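Local coordinates for protein aldehyde dehydrogenase (Anabaena variabilis, PDB 4H7N) that probably oxidises aldehydes to carboxylic acids with NAD+ as electron acceptor, as members of the aldehyde dehydrogenase family generally do, at residues Ile23-Arg28 against Gly193-Asn198; Ala31-Arg36 against Val185-Glu190; Glu270-Ala275 against Glu280-Gln285; His284-Lys289 against Pro368-Met373. All coordinates share one frame; numbering follows the deposited sequence.

Contact 1 of 4, residues Ile23-Arg28 against Gly193-Asn198; sequences IPPPPR and GETGAN
Thr195 overlaps two neighbouring proline rings with its two branches. Its hydroxyl OG1 sits 3.5 Å from Pro24 CB, a van der Waals contact, while its methyl CG2 reaches Pro25 CD at 4.1 Å and meets that ring at about a right angle. The first torsion makes this division: OG1 lies beside the backbone N (chi1 -59°) and faces Pro24, while CG2, anti to that N, faces Pro25. One helical turn later Asn198 presents its amide to Pro27. Its nitrogen ND2 comes within 3.7 Å of Pro27 CG and 4.0 Å of Pro27 CD, and this pair too is held by packing. Three residues apart, Thr195 and Asn198 lie on the same face of helix 193-200. That helix follows strand 186-188 of the mixed sheet in what is probably the Rossmann-like domain of the family. Opposite this face, Pro24 to Pro26 run in a polyproline II conformation, an extended form in which proline is at ease and which carries the chain along the helix. Pro26 then takes the N-cap position of helix 27-46, and Pro27 opens its first turn, where the missing backbone N-H costs little, because first-turn N-H groups have no acceptor within the helix. Leu30 of the same helix touches both Pro25 and Asn198, and the ring of Pro27 also rests on Tyr202.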
# COMPACT_ATOMS: atom_id res chain seq x y z
N ILE A 23 -21.27 19.41 -16.18
CA ILE A 23 -20.28 20.04 -17.01
C ILE A 23 -18.86 19.63 -16.62
O ILE A 23 -18.29 20.22 -15.77
CB ILE A 23 -20.32 21.58 -16.87
CG1 ILE A 23 -21.74 22.09 -16.90
CG2 ILE A 23 -19.52 22.27 -17.98
CD1 ILE A 23 -22.40 21.86 -18.19
N PRO A 24 -18.26 18.68 -17.33
CA PRO A 24 -16.97 18.24 -16.86
C PRO A 24 -15.88 19.24 -17.15
O PRO A 24 -15.88 19.89 -18.18
CB PRO A 24 -16.73 16.91 -17.58
CG PRO A 24 -17.78 16.79 -18.62
CD PRO A 24 -18.79 17.88 -18.44
N PRO A 25 -14.93 19.41 -16.22
CA PRO A 25 -13.89 20.40 -16.53
C PRO A 25 -12.87 19.82 -17.49
O PRO A 25 -12.42 18.69 -17.28
CB PRO A 25 -13.23 20.64 -15.17
CG PRO A 25 -13.48 19.38 -14.40
CD PRO A 25 -14.72 18.76 -14.93
N PRO A 26 -12.47 20.59 -18.51
CA PRO A 26 -11.33 20.18 -19.37
C PRO A 26 -10.01 20.02 -18.61
O PRO A 26 -9.84 20.64 -17.55
CB PRO A 26 -11.17 21.35 -20.34
CG PRO A 26 -12.46 22.13 -20.23
CD PRO A 26 -12.99 21.92 -18.86
N PRO A 27 -9.06 19.25 -19.17
CA PRO A 27 -7.79 19.03 -18.45
C PRO A 27 -7.20 20.31 -17.84
O PRO A 27 -6.80 20.29 -16.69
CB PRO A 27 -6.88 18.44 -19.53
CG PRO A 27 -7.84 17.68 -20.40
CD PRO A 27 -9.10 18.50 -20.44
N ARG A 28 -7.21 21.41 -18.58
CA ARG A 28 -6.64 22.70 -18.13
C ARG A 28 -7.37 23.29 -16.89
O ARG A 28 -6.75 23.70 -15.91
CB ARG A 28 -6.65 23.70 -19.30
CG ARG A 28 -5.56 24.75 -19.28
CD ARG A 28 -5.34 25.37 -20.67
NE ARG A 28 -4.18 26.26 -20.70
CZ ARG A 28 -4.16 27.52 -20.25
NH1 ARG A 28 -5.24 28.08 -19.71
NH2 ARG A 28 -3.04 28.23 -20.34
N GLY A 193 -15.79 8.84 -17.03
CA GLY A 193 -14.55 8.14 -16.90
C GLY A 193 -13.34 8.94 -17.34
O GLY A 193 -12.28 8.84 -16.73
N GLU A 194 -13.48 9.73 -18.40
CA GLU A 194 -12.38 10.53 -18.90
C GLU A 194 -11.95 11.56 -17.88
O GLU A 194 -10.79 11.80 -17.72
CB GLU A 194 -12.72 11.24 -20.21
CG GLU A 194 -11.58 12.11 -20.77
CD GLU A 194 -10.32 11.33 -21.23
OE1 GLU A 194 -10.29 10.08 -21.19
OE2 GLU A 194 -9.34 11.98 -21.67
N THR A 195 -12.90 12.18 -17.19
CA THR A 195 -12.52 13.14 -16.15
C THR A 195 -11.79 12.47 -15.00
O THR A 195 -10.86 13.02 -14.43
CB THR A 195 -13.76 13.85 -15.64
OG1 THR A 195 -14.37 14.51 -16.73
CG2 THR A 195 -13.40 14.87 -14.56
N GLY A 196 -12.23 11.26 -14.66
CA GLY A 196 -11.54 10.44 -13.66
C GLY A 196 -10.11 10.14 -14.05
O GLY A 196 -9.16 10.29 -13.24
N ALA A 197 -9.93 9.70 -15.29
CA ALA A 197 -8.59 9.48 -15.80
C ALA A 197 -7.74 10.73 -15.71
O ALA A 197 -6.58 10.66 -15.27
CB ALA A 197 -8.63 8.95 -17.25
N ASN A 198 -8.29 11.87 -16.13
CA ASN A 198 -7.55 13.14 -16.02
C ASN A 198 -7.11 13.50 -14.58
O ASN A 198 -5.98 13.91 -14.35
CB ASN A 198 -8.33 14.31 -16.61
CG ASN A 198 -8.42 14.24 -18.13
OD1 ASN A 198 -7.59 13.61 -18.79
ND2 ASN A 198 -9.45 14.88 -18.69

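Contact 2 of 4, residues Ala31-Arg36 against Val185-Glu190; sequences AQQCNR and VLIFVE
Helix 27-46 packs against strand 186-188 of the large mixed sheet, in a Rossmann-like arrangement of the kind that binds the dinucleotide in aldehyde dehydrogenases. Within 31-36 the side chain that spans the gap is Gln33, with Gln33 CA 7.9 Å from Ile187 CA. Its chain is extended beyond CG (chi2 179°), which carries the terminal amide out from the helix to the strand and the residue just after it. There NE2 lies 3.9 Å from Ile187 CG2 and 4.0 Å from Val189 CG1, and OE1 is 4.1 Å from the same valine methyl. These are van der Waals contacts of an amide with branched methyls. Gln33 and Ile187 cross at a slant, whereas Gln33 and Val189 pass alongside each other in opposite directions. Glutamine suits this partly exposed place: it is long enough to bridge the distance and still keeps a polar end at the margin of the apolar layer. In Ile187, chi1 -55° places CG1 beside the backbone N and CG2 anti to it; CG2 is the branch that meets the amide. Beta-branched residues fit the extended backbone and offer a broad methyl surface. Ile187 also meets Ala37, and Val189 meets Leu30, both on helix 27-46. Phe188 points away from that helix and packs on Val169, Leu172 and Leu176 of helix 169-176, while backbone hydrogen bonds from Ile187 and Val189 join this segment to strand 156-161.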
# COMPACT_ATOMS: atom_id res chain seq x y z
N ALA A 31 -6.83 20.95 -13.72
CA ALA A 31 -5.49 21.18 -13.15
C ALA A 31 -5.47 22.44 -12.28
O ALA A 31 -4.83 22.50 -11.24
CB ALA A 31 -4.47 21.34 -14.29
N GLN A 32 -6.14 23.45 -12.76
CA GLN A 32 -6.32 24.68 -12.02
C GLN A 32 -7.01 24.47 -10.71
O GLN A 32 -6.55 24.95 -9.70
CB GLN A 32 -7.10 25.65 -12.91
CG GLN A 32 -7.35 27.07 -12.43
CD GLN A 32 -8.12 27.86 -13.49
OE1 GLN A 32 -7.67 27.96 -14.64
NE2 GLN A 32 -9.31 28.37 -13.13
N GLN A 33 -8.11 23.71 -10.68
CA GLN A 33 -8.82 23.46 -9.41
C GLN A 33 -8.01 22.61 -8.44
O GLN A 33 -8.09 22.82 -7.23
CB GLN A 33 -10.15 22.78 -9.65
CG GLN A 33 -11.11 23.57 -10.52
CD GLN A 33 -12.38 22.80 -10.72
OE1 GLN A 33 -12.63 22.24 -11.79
NE2 GLN A 33 -13.18 22.73 -9.66
N CYS A 34 -7.23 21.65 -8.94
CA CYS A 34 -6.35 20.88 -8.08
C CYS A 34 -5.28 21.78 -7.42
O CYS A 34 -4.98 21.64 -6.22
CB CYS A 34 -5.73 19.73 -8.86
SG CYS A 34 -6.98 18.49 -9.30
N ASN A 35 -4.75 22.72 -8.19
CA ASN A 35 -3.75 23.65 -7.70
C ASN A 35 -4.29 24.61 -6.65
O ASN A 35 -3.58 24.93 -5.68
CB ASN A 35 -3.03 24.38 -8.84
CG ASN A 35 -1.91 23.52 -9.45
OD1 ASN A 35 -1.19 22.80 -8.74
ND2 ASN A 35 -1.78 23.58 -10.75
N ARG A 36 -5.54 25.03 -6.80
CA ARG A 36 -6.23 25.80 -5.77
C ARG A 36 -6.40 24.99 -4.49
O ARG A 36 -6.19 25.51 -3.38
CB ARG A 36 -7.61 26.28 -6.30
N VAL A 185 -10.71 23.09 0.37
CA VAL A 185 -9.99 21.81 0.39
C VAL A 185 -10.78 20.56 0.08
O VAL A 185 -10.18 19.49 -0.09
CB VAL A 185 -9.18 21.55 1.70
CG1 VAL A 185 -8.11 22.61 1.87
CG2 VAL A 185 -10.08 21.45 2.91
N LEU A 186 -12.11 20.67 0.04
CA LEU A 186 -12.97 19.62 -0.43
C LEU A 186 -13.57 20.15 -1.70
O LEU A 186 -14.34 21.13 -1.67
CB LEU A 186 -14.07 19.34 0.57
CG LEU A 186 -15.13 18.37 0.09
CD1 LEU A 186 -14.55 17.07 -0.41
CD2 LEU A 186 -16.11 18.09 1.22
N ILE A 187 -13.16 19.57 -2.81
CA ILE A 187 -13.54 20.03 -4.12
C ILE A 187 -14.33 18.93 -4.81
O ILE A 187 -13.85 17.79 -4.93
CB ILE A 187 -12.27 20.29 -4.97
CG1 ILE A 187 -11.33 21.26 -4.27
CG2 ILE A 187 -12.65 20.86 -6.31
CD1 ILE A 187 -11.94 22.59 -3.91
N PHE A 188 -15.53 19.24 -5.27
CA PHE A 188 -16.33 18.28 -6.04
C PHE A 188 -16.21 18.60 -7.54
O PHE A 188 -16.35 19.77 -7.90
CB PHE A 188 -17.80 18.39 -5.69
CG PHE A 188 -18.11 17.89 -4.33
CD1 PHE A 188 -18.26 16.54 -4.12
CD2 PHE A 188 -18.22 18.75 -3.27
CE1 PHE A 188 -18.55 16.06 -2.87
CE2 PHE A 188 -18.52 18.27 -2.00
CZ PHE A 188 -18.67 16.93 -1.81
N VAL A 189 -15.93 17.61 -8.35
CA VAL A 189 -15.87 17.78 -9.80
C VAL A 189 -16.79 16.76 -10.44
O VAL A 189 -16.99 15.68 -9.93
CB VAL A 189 -14.45 17.69 -10.38
CG1 VAL A 189 -13.55 18.77 -9.77
CG2 VAL A 189 -13.83 16.36 -10.11
N GLU A 190 -17.35 17.12 -11.57
CA GLU A 190 -18.33 16.28 -12.27
C GLU A 190 -17.70 15.71 -13.52
O GLU A 190 -16.86 16.37 -14.16
CB GLU A 190 -19.51 17.15 -12.71
CG GLU A 190 -20.42 17.56 -11.57
CD GLU A 190 -21.34 18.74 -11.93
OE1 GLU A 190 -21.16 19.39 -13.04
OE2 GLU A 190 -22.26 19.00 -11.10

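Contact 3 of 4, residues Glu270-Ala275 against Glu280-Gln285; sequences ERIYVA and EEFYHQ
Phe282 reaches from helix 279-292 onto strand 269-275 and meets methyls from CB out to CZ. At the root, Phe282 CB lies 4.1 Å from Val274 CG1. With CG anti to the backbone N, chi1 177° sends the ring toward the strand, where Val274 CG2 covers one face and comes within 3.7 Å of Phe282 CD1. This methyl makes a CH-pi contact, with Val274 CG2 4.0 Å from the centroid of the Phe282 ring and 21° off the ring normal. Farther out, Phe282 CE1 touches Ile272 CG2 at 3.9 Å, and CZ at the tip stands 4.0 Å from that same methyl, which approaches the ring obliquely. A flat aromatic suits the task of bridging two residues on one face of a strand, and branched aliphatics suit the buried strand. Tyr273, between them, points away; its OH accepts a hydrogen bond of 2.8 Å from Arg271 NH1. Helix 279-292 follows strand 269-275 after a short connection and packs back on the sheet, where 369-375 is the parallel neighbour of 269-275. Phe282 also touches Val241 of strand 237-241 and Thr251 of helix 247-259, while Ile272 meets Ile254 of that helix and Met370 of strand 369-375.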
# COMPACT_ATOMS: atom_id res chain seq x y z
N GLU A 270 -24.18 -13.01 -4.22
CA GLU A 270 -24.50 -13.28 -5.60
C GLU A 270 -24.47 -14.78 -5.95
O GLU A 270 -24.77 -15.14 -7.06
CB GLU A 270 -23.53 -12.53 -6.48
CG GLU A 270 -23.77 -11.01 -6.50
CD GLU A 270 -23.30 -10.27 -7.78
OE1 GLU A 270 -22.92 -10.93 -8.77
OE2 GLU A 270 -23.30 -9.01 -7.75
N ARG A 271 -24.07 -15.62 -5.00
CA ARG A 271 -24.03 -17.08 -5.19
C ARG A 271 -24.35 -17.75 -3.87
O ARG A 271 -23.83 -17.34 -2.86
CB ARG A 271 -22.65 -17.57 -5.56
CG ARG A 271 -22.03 -16.77 -6.66
CD ARG A 271 -20.68 -17.31 -7.01
NE ARG A 271 -19.60 -16.76 -6.22
CZ ARG A 271 -18.56 -17.46 -5.75
NH1 ARG A 271 -18.52 -18.79 -5.83
NH2 ARG A 271 -17.59 -16.84 -5.11
N ILE A 272 -25.19 -18.78 -3.88
CA ILE A 272 -25.67 -19.41 -2.68
C ILE A 272 -25.51 -20.94 -2.80
O ILE A 272 -26.00 -21.55 -3.78
CB ILE A 272 -27.14 -19.05 -2.46
CG1 ILE A 272 -27.30 -17.53 -2.32
CG2 ILE A 272 -27.62 -19.69 -1.18
CD1 ILE A 272 -28.73 -17.07 -2.64
N TYR A 273 -24.75 -21.52 -1.86
CA TYR A 273 -24.47 -22.95 -1.83
C TYR A 273 -25.14 -23.54 -0.60
O TYR A 273 -24.93 -23.04 0.50
CB TYR A 273 -22.95 -23.17 -1.81
CG TYR A 273 -22.29 -22.52 -2.99
CD1 TYR A 273 -22.29 -23.12 -4.24
CD2 TYR A 273 -21.74 -21.23 -2.88
CE1 TYR A 273 -21.77 -22.48 -5.35
CE2 TYR A 273 -21.18 -20.58 -3.96
CZ TYR A 273 -21.21 -21.21 -5.20
OH TYR A 273 -20.65 -20.56 -6.25
N VAL A 274 -25.94 -24.60 -0.77
CA VAL A 274 -26.69 -25.17 0.35
C VAL A 274 -26.52 -26.68 0.42
O VAL A 274 -26.60 -27.37 -0.60
CB VAL A 274 -28.21 -24.87 0.21
CG1 VAL A 274 -28.95 -25.28 1.47
CG2 VAL A 274 -28.44 -23.40 -0.07
N ALA A 275 -26.29 -27.18 1.63
CA ALA A 275 -26.20 -28.62 1.86
C ALA A 275 -27.37 -29.29 1.14
O ALA A 275 -28.54 -28.85 1.30
CB ALA A 275 -26.29 -28.90 3.34
N GLU A 280 -33.87 -28.12 -0.87
CA GLU A 280 -35.25 -27.94 -1.30
C GLU A 280 -36.01 -27.03 -0.32
O GLU A 280 -36.66 -26.05 -0.70
CB GLU A 280 -35.94 -29.31 -1.44
CG GLU A 280 -37.44 -29.17 -1.70
CD GLU A 280 -38.20 -30.49 -1.87
OE1 GLU A 280 -37.65 -31.57 -1.55
OE2 GLU A 280 -39.39 -30.44 -2.29
N GLU A 281 -35.91 -27.37 0.96
CA GLU A 281 -36.56 -26.62 2.04
C GLU A 281 -36.13 -25.14 2.08
O GLU A 281 -36.93 -24.20 2.26
CB GLU A 281 -36.17 -27.36 3.30
CG GLU A 281 -36.61 -26.83 4.64
CD GLU A 281 -36.13 -27.79 5.74
OE1 GLU A 281 -35.60 -28.91 5.43
OE2 GLU A 281 -36.31 -27.40 6.90
N PHE A 282 -34.83 -24.94 1.90
CA PHE A 282 -34.26 -23.62 1.85
C PHE A 282 -34.77 -22.80 0.67
O PHE A 282 -35.19 -21.66 0.85
CB PHE A 282 -32.73 -23.73 1.75
CG PHE A 282 -32.04 -22.42 1.62
CD1 PHE A 282 -31.80 -21.88 0.38
CD2 PHE A 282 -31.56 -21.75 2.74
CE1 PHE A 282 -31.14 -20.67 0.25
CE2 PHE A 282 -30.91 -20.52 2.61
CZ PHE A 282 -30.70 -19.99 1.37
N TYR A 283 -34.75 -23.34 -0.54
CA TYR A 283 -35.10 -22.48 -1.64
C TYR A 283 -36.60 -22.15 -1.63
O TYR A 283 -36.99 -21.05 -2.02
CB TYR A 283 -34.58 -22.97 -2.99
CG TYR A 283 -35.30 -24.05 -3.72
CD1 TYR A 283 -36.52 -23.81 -4.32
CD2 TYR A 283 -34.71 -25.30 -3.90
CE1 TYR A 283 -37.17 -24.79 -5.04
CE2 TYR A 283 -35.34 -26.30 -4.62
CZ TYR A 283 -36.58 -26.05 -5.20
OH TYR A 283 -37.25 -27.02 -5.90
N HIS A 284 -37.43 -23.07 -1.14
CA HIS A 284 -38.84 -22.77 -0.97
C HIS A 284 -39.09 -21.70 0.05
O HIS A 284 -39.94 -20.82 -0.15
CB HIS A 284 -39.62 -24.02 -0.61
CG HIS A 284 -39.87 -24.89 -1.80
ND1 HIS A 284 -40.50 -24.42 -2.93
CD2 HIS A 284 -39.58 -26.18 -2.03
CE1 HIS A 284 -40.59 -25.40 -3.82
NE2 HIS A 284 -40.04 -26.48 -3.29
N GLN A 285 -38.34 -21.72 1.14
CA GLN A 285 -38.50 -20.65 2.11
C GLN A 285 -38.00 -19.31 1.50
O GLN A 285 -38.64 -18.25 1.65
CB GLN A 285 -37.89 -21.01 3.46
CG GLN A 285 -38.28 -19.97 4.49
CD GLN A 285 -37.67 -20.16 5.86
OE1 GLN A 285 -37.88 -19.31 6.72
NE2 GLN A 285 -36.91 -21.23 6.08

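Contact 4 of 4, residues His284-Lys289 against Pro368-Met373; sequences HQLIAK and PIMPVM
The alpha carbons (CA) of Leu286 and Met370 stand 9.1 Å apart, the spacing of a helix laid over a strand with a layer of side chains between. Leu286 fills much of that gap. Its CD2 lies 3.9 Å from the selenium of Met370, deposited as selenomethionine, and CG and CD1 are each 4.1 Å from the same atom, so the selenium rests against the whole fork of the leucine. The two side chains meet at a slant, and the extended second torsion of Met370 (chi2 169°) carries the selenium out to the leucine. Leu286 CD2 also reaches Val372 CG2 at 4.2 Å, which ties the leucine to two residues on the same face of the strand. Long, flexible Met370 can follow the shape of its neighbours, and branched Leu286 and Val372 suit a buried, apolar layer. Farther along the helix, beside helix 247-259, Lys289 NZ donates a hydrogen bond of 3.1 Å to Gln285 OE1, coming from above the carbonyl plane. That ammonium also forms a salt bridge with Glu248 of helix 247-259. Met370 packs on Leu255 and Ala258 of this second helix, and strand 369-375 runs between strands 349-352 and 269-275.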
# COMPACT_ATOMS: atom_id res chain seq x y z
N HIS A 284 -37.43 -23.07 -1.14
CA HIS A 284 -38.84 -22.77 -0.97
C HIS A 284 -39.09 -21.70 0.05
O HIS A 284 -39.94 -20.82 -0.15
CB HIS A 284 -39.62 -24.02 -0.61
CG HIS A 284 -39.87 -24.89 -1.80
ND1 HIS A 284 -40.50 -24.42 -2.93
CD2 HIS A 284 -39.58 -26.18 -2.03
CE1 HIS A 284 -40.59 -25.40 -3.82
NE2 HIS A 284 -40.04 -26.48 -3.29
N GLN A 285 -38.34 -21.72 1.14
CA GLN A 285 -38.50 -20.65 2.11
C GLN A 285 -38.00 -19.31 1.50
O GLN A 285 -38.64 -18.25 1.65
CB GLN A 285 -37.89 -21.01 3.46
CG GLN A 285 -38.28 -19.97 4.49
CD GLN A 285 -37.67 -20.16 5.86
OE1 GLN A 285 -37.88 -19.31 6.72
NE2 GLN A 285 -36.91 -21.23 6.08
N LEU A 286 -36.88 -19.36 0.78
CA LEU A 286 -36.34 -18.17 0.12
C LEU A 286 -37.34 -17.55 -0.85
O LEU A 286 -37.53 -16.29 -0.89
CB LEU A 286 -35.01 -18.50 -0.59
CG LEU A 286 -34.16 -17.30 -0.98
CD1 LEU A 286 -33.68 -16.48 0.24
CD2 LEU A 286 -32.94 -17.74 -1.80
N ILE A 287 -37.94 -18.41 -1.66
CA ILE A 287 -38.94 -17.91 -2.61
C ILE A 287 -40.06 -17.17 -1.89
O ILE A 287 -40.45 -16.06 -2.31
CB ILE A 287 -39.51 -19.01 -3.49
CG1 ILE A 287 -38.44 -19.49 -4.47
CG2 ILE A 287 -40.70 -18.48 -4.31
CD1 ILE A 287 -38.76 -20.86 -5.03
N ALA A 288 -40.60 -17.76 -0.83
CA ALA A 288 -41.78 -17.17 -0.16
C ALA A 288 -41.43 -15.77 0.36
O ALA A 288 -42.21 -14.80 0.19
CB ALA A 288 -42.25 -18.05 0.98
N LYS A 289 -40.23 -15.63 0.95
CA LYS A 289 -39.80 -14.33 1.45
C LYS A 289 -39.51 -13.34 0.32
O LYS A 289 -39.82 -12.16 0.43
CB LYS A 289 -38.57 -14.49 2.41
CG LYS A 289 -38.91 -15.29 3.66
CD LYS A 289 -37.69 -15.61 4.50
CE LYS A 289 -38.12 -16.11 5.88
NZ LYS A 289 -36.95 -16.31 6.78
N PRO A 368 -30.63 -8.30 -8.42
CA PRO A 368 -31.26 -8.95 -7.26
C PRO A 368 -31.48 -10.44 -7.53
O PRO A 368 -32.60 -10.96 -7.39
CB PRO A 368 -32.58 -8.20 -7.15
CG PRO A 368 -32.96 -7.93 -8.57
CD PRO A 368 -31.64 -7.71 -9.31
N ILE A 369 -30.41 -11.12 -7.90
CA ILE A 369 -30.50 -12.50 -8.37
C ILE A 369 -29.92 -13.46 -7.34
O ILE A 369 -28.87 -13.21 -6.79
CB ILE A 369 -29.71 -12.70 -9.66
CG1 ILE A 369 -30.05 -11.61 -10.66
CG2 ILE A 369 -30.02 -14.06 -10.27
CD1 ILE A 369 -31.54 -11.42 -10.92
N MSE A 370 -30.62 -14.58 -7.12
CA MSE A 370 -30.25 -15.54 -6.10
C MSE A 370 -30.19 -16.88 -6.79
O MSE A 370 -31.22 -17.58 -6.86
CB MSE A 370 -31.31 -15.51 -5.01
CG MSE A 370 -31.19 -14.27 -4.15
SE MSE A 370 -32.71 -14.02 -2.94
CE MSE A 370 -34.07 -13.43 -4.21
N PRO A 371 -29.05 -17.22 -7.37
CA PRO A 371 -28.85 -18.59 -7.87
C PRO A 371 -28.43 -19.52 -6.75
O PRO A 371 -27.44 -19.24 -6.05
CB PRO A 371 -27.69 -18.41 -8.89
CG PRO A 371 -26.96 -17.19 -8.45
CD PRO A 371 -27.83 -16.41 -7.50
N VAL A 372 -29.13 -20.63 -6.59
CA VAL A 372 -28.92 -21.54 -5.49
C VAL A 372 -28.48 -22.92 -5.95
O VAL A 372 -29.19 -23.54 -6.69
CB VAL A 372 -30.23 -21.68 -4.67
CG1 VAL A 372 -29.98 -22.47 -3.40
CG2 VAL A 372 -30.73 -20.29 -4.31
N MSE A 373 -27.34 -23.39 -5.47
CA MSE A 373 -26.79 -24.70 -5.86
C MSE A 373 -26.66 -25.61 -4.67
O MSE A 373 -26.18 -25.17 -3.66
CB MSE A 373 -25.33 -24.49 -6.31
CG MSE A 373 -25.18 -24.57 -7.80
SE MSE A 373 -23.28 -24.48 -8.29
CE MSE A 373 -22.82 -26.35 -8.65

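Overall arrangement
Contacts 1 and 2 lie on one side of the chain's centre, their own centres about 11 Å apart, and share helix 27-46; contact 2 is nested inside the loop closed by contact 1. They touch, with Ile23 N hydrogen-bonded to Glu190 OE1. Contacts 3 and 4, whose centres are about 6 Å apart and which share His284 and Gln285, both use helix 279-292 and the sheet in which strands 269-275 and 369-375 are neighbours. The two pairs come in series along the chain and sit on opposite sides of its centre, with centres about 42 to 49 Å apart. They probably belong to the nucleotide-binding and catalytic domains known from the family, and all lie away from the predicted active-site Glu232.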